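Long-range contact in nigritoxine (Vibrio nigripulchritudo, PDB 5M41), which is a bacterial toxin active against crustaceans and insects, built on a fold described as new: residues 581-586 and 597-602. Sequence-based numbering, arbitrary orientation.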
loop_
_atom_site.group_PDB
_atom_site.type_symbol
_atom_site.label_atom_id
_atom_site.label_comp_id
_atom_site.label_asym_id
_atom_site.label_seq_id
_atom_site.Cartn_x
_atom_site.Cartn_y
_atom_site.Cartn_z
ATOM N N SER A 581 8.407 25.798 -2.352
ATOM C CA SER A 581 8.457 27.205 -1.964
ATOM C C SER A 581 7.924 28.113 -3.056
ATOM O O SER A 581 8.379 28.027 -4.212
ATOM C CB SER A 581 9.894 27.618 -1.676
ATOM O OG SER A 581 9.952 29.015 -1.474
ATOM N N PHE A 582 6.997 29.004 -2.676
ATOM C CA PHE A 582 6.422 30.015 -3.585
ATOM C C PHE A 582 6.674 31.424 -3.070
ATOM O O PHE A 582 5.990 32.395 -3.472
ATOM C CB PHE A 582 4.923 29.767 -3.818
ATOM C CG PHE A 582 4.647 28.471 -4.527
ATOM C CD1 PHE A 582 4.700 28.403 -5.919
ATOM C CD2 PHE A 582 4.397 27.307 -3.803
ATOM C CE1 PHE A 582 4.500 27.193 -6.577
ATOM C CE2 PHE A 582 4.198 26.087 -4.453
ATOM C CZ PHE A 582 4.249 26.036 -5.841
ATOM N N VAL A 583 7.681 31.527 -2.197
ATOM C CA VAL A 583 8.090 32.801 -1.597
ATOM C C VAL A 583 9.608 32.960 -1.626
ATOM O O VAL A 583 10.346 31.998 -1.840
ATOM C CB VAL A 583 7.614 32.943 -0.121
ATOM C CG1 VAL A 583 6.085 32.968 -0.036
ATOM C CG2 VAL A 583 8.196 31.836 0.761
ATOM N N HIS A 584 10.057 34.188 -1.398
ATOM C CA HIS A 584 11.461 34.487 -1.148
ATOM C C HIS A 584 11.473 35.809 -0.450
ATOM O O HIS A 584 10.420 36.478 -0.371
ATOM C CB HIS A 584 12.280 34.508 -2.443
ATOM C CG HIS A 584 11.762 35.476 -3.482
ATOM N ND1 HIS A 584 12.017 36.805 -3.433
ATOM C CD2 HIS A 584 10.994 35.268 -4.618
ATOM C CE1 HIS A 584 11.438 37.410 -4.482
ATOM N NE2 HIS A 584 10.809 36.472 -5.206
ATOM N N HIS A 585 12.622 36.192 0.108
ATOM C CA HIS A 585 12.774 37.542 0.626
ATOM C C HIS A 585 13.860 38.289 -0.097
ATOM O O HIS A 585 14.710 37.687 -0.740
ATOM C CB HIS A 585 12.962 37.589 2.140
ATOM C CG HIS A 585 14.182 36.852 2.648
ATOM N ND1 HIS A 585 15.355 37.472 2.899
ATOM C CD2 HIS A 585 14.358 35.512 3.013
ATOM C CE1 HIS A 585 16.239 36.575 3.383
ATOM N NE2 HIS A 585 15.625 35.374 3.444
ATOM N N SER A 586 13.826 39.613 -0.020
ATOM C CA SER A 586 14.790 40.416 -0.758
ATOM C C SER A 586 14.957 41.787 -0.132
ATOM O O SER A 586 14.154 42.209 0.712
ATOM C CB SER A 586 14.360 40.544 -2.225
ATOM O OG SER A 586 13.198 41.336 -2.330
ATOM N N ASN A 597 13.854 45.584 3.071
ATOM C CA ASN A 597 13.685 44.169 3.361
ATOM C C ASN A 597 12.209 43.794 3.294
ATOM O O ASN A 597 11.378 44.447 3.928
ATOM C CB ASN A 597 14.247 43.852 4.738
ATOM C CG ASN A 597 14.306 42.360 5.026
ATOM O OD1 ASN A 597 14.168 41.514 4.128
ATOM N ND2 ASN A 597 14.536 42.026 6.299
ATOM N N HIS A 598 11.870 42.786 2.491
ATOM C CA HIS A 598 10.459 42.359 2.368
ATOM C C HIS A 598 10.344 40.943 1.880
ATOM O O HIS A 598 11.269 40.422 1.247
ATOM C CB HIS A 598 9.672 43.291 1.444
ATOM C CG HIS A 598 10.148 43.274 0.010
ATOM N ND1 HIS A 598 11.243 43.972 -0.404
ATOM C CD2 HIS A 598 9.649 42.617 -1.115
ATOM C CE1 HIS A 598 11.430 43.765 -1.728
ATOM N NE2 HIS A 598 10.452 42.940 -2.162
ATOM N N LEU A 599 9.206 40.312 2.184
ATOM C CA LEU A 599 8.895 38.950 1.729
ATOM C C LEU A 599 8.020 39.046 0.488
ATOM O O LEU A 599 7.101 39.880 0.425
ATOM C CB LEU A 599 8.173 38.139 2.822
ATOM C CG LEU A 599 7.935 36.643 2.515
ATOM C CD1 LEU A 599 8.111 35.804 3.768
ATOM C CD2 LEU A 599 6.571 36.391 1.856
ATOM N N THR A 600 8.303 38.201 -0.490
ATOM C CA THR A 600 7.548 38.199 -1.730
ATOM C C THR A 600 6.880 36.863 -1.944
ATOM O O THR A 600 7.517 35.824 -1.822
ATOM C CB THR A 600 8.446 38.497 -2.940
ATOM O OG1 THR A 600 8.842 39.865 -2.865
ATOM C CG2 THR A 600 7.687 38.285 -4.262
ATOM N N LEU A 601 5.589 36.927 -2.243
ATOM C CA LEU A 601 4.817 35.780 -2.657
ATOM C C LEU A 601 4.766 35.781 -4.180
ATOM O O LEU A 601 4.389 36.785 -4.793
ATOM C CB LEU A 601 3.388 35.874 -2.086
ATOM C CG LEU A 601 2.403 34.829 -2.632
ATOM C CD1 LEU A 601 2.795 33.405 -2.213
ATOM C CD2 LEU A 601 0.974 35.174 -2.218
ATOM N N GLU A 602 5.128 34.646 -4.767
ATOM C CA GLU A 602 5.151 34.469 -6.206
ATOM C C GLU A 602 3.742 34.132 -6.743
ATOM O O GLU A 602 3.378 32.961 -6.907
ATOM C CB GLU A 602 6.176 33.391 -6.553
ATOM C CG GLU A 602 7.609 33.782 -6.209
ATOM C CD GLU A 602 8.487 32.585 -5.848
ATOM O OE1 GLU A 602 8.243 31.474 -6.355
ATOM O OE2 GLU A 602 9.435 32.749 -5.051
HETATM O O HOH W 1 15.930 40.071 2.616
HETATM O O HOH W 2 11.069 39.906 -1.565
#
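An antiparallel beta hairpin illustrates how one ladder can present two unlike faces; this one, 583-589 with 594-601, forms the middle of a six-stranded sheet. At Asn-597, a water donates to OD1 and also bonds His-585 ND1, whose ring NE2 hydrogen-bonds Asn-704, while Asn-597 ND2 hydrogen-bonds Glu-656 and Met-705 O. His-598 pairs with Ser-586 through His-598 N to Ser-586 O and Ser-586 N to His-598 O, hydrogen bonds of 3.0 Å each. Leu-599 sits in a non-hydrogen-bonded pair opposite His-585, its CD2 3.9 Å from Val-583 CG1, on the face covered by helix 688-704. Thr-600 returns to the other face: its N reaches His-584 O at 2.7 Å, its CB lies over the imidazole in a CH-pi contact, and OG1 binds His-650 and a water shared with Ser-586 OG. Leu-601 adds CD1 to the apolar patch, 4.0 Å from Val-583 CG1. The ladder's pattern then runs just past the strand end, where Glu-602, N-cap of helix 603-614 and salt-bridged to Lys-632, donates through its N-H to Phe-582 O, N to O 2.7 Å.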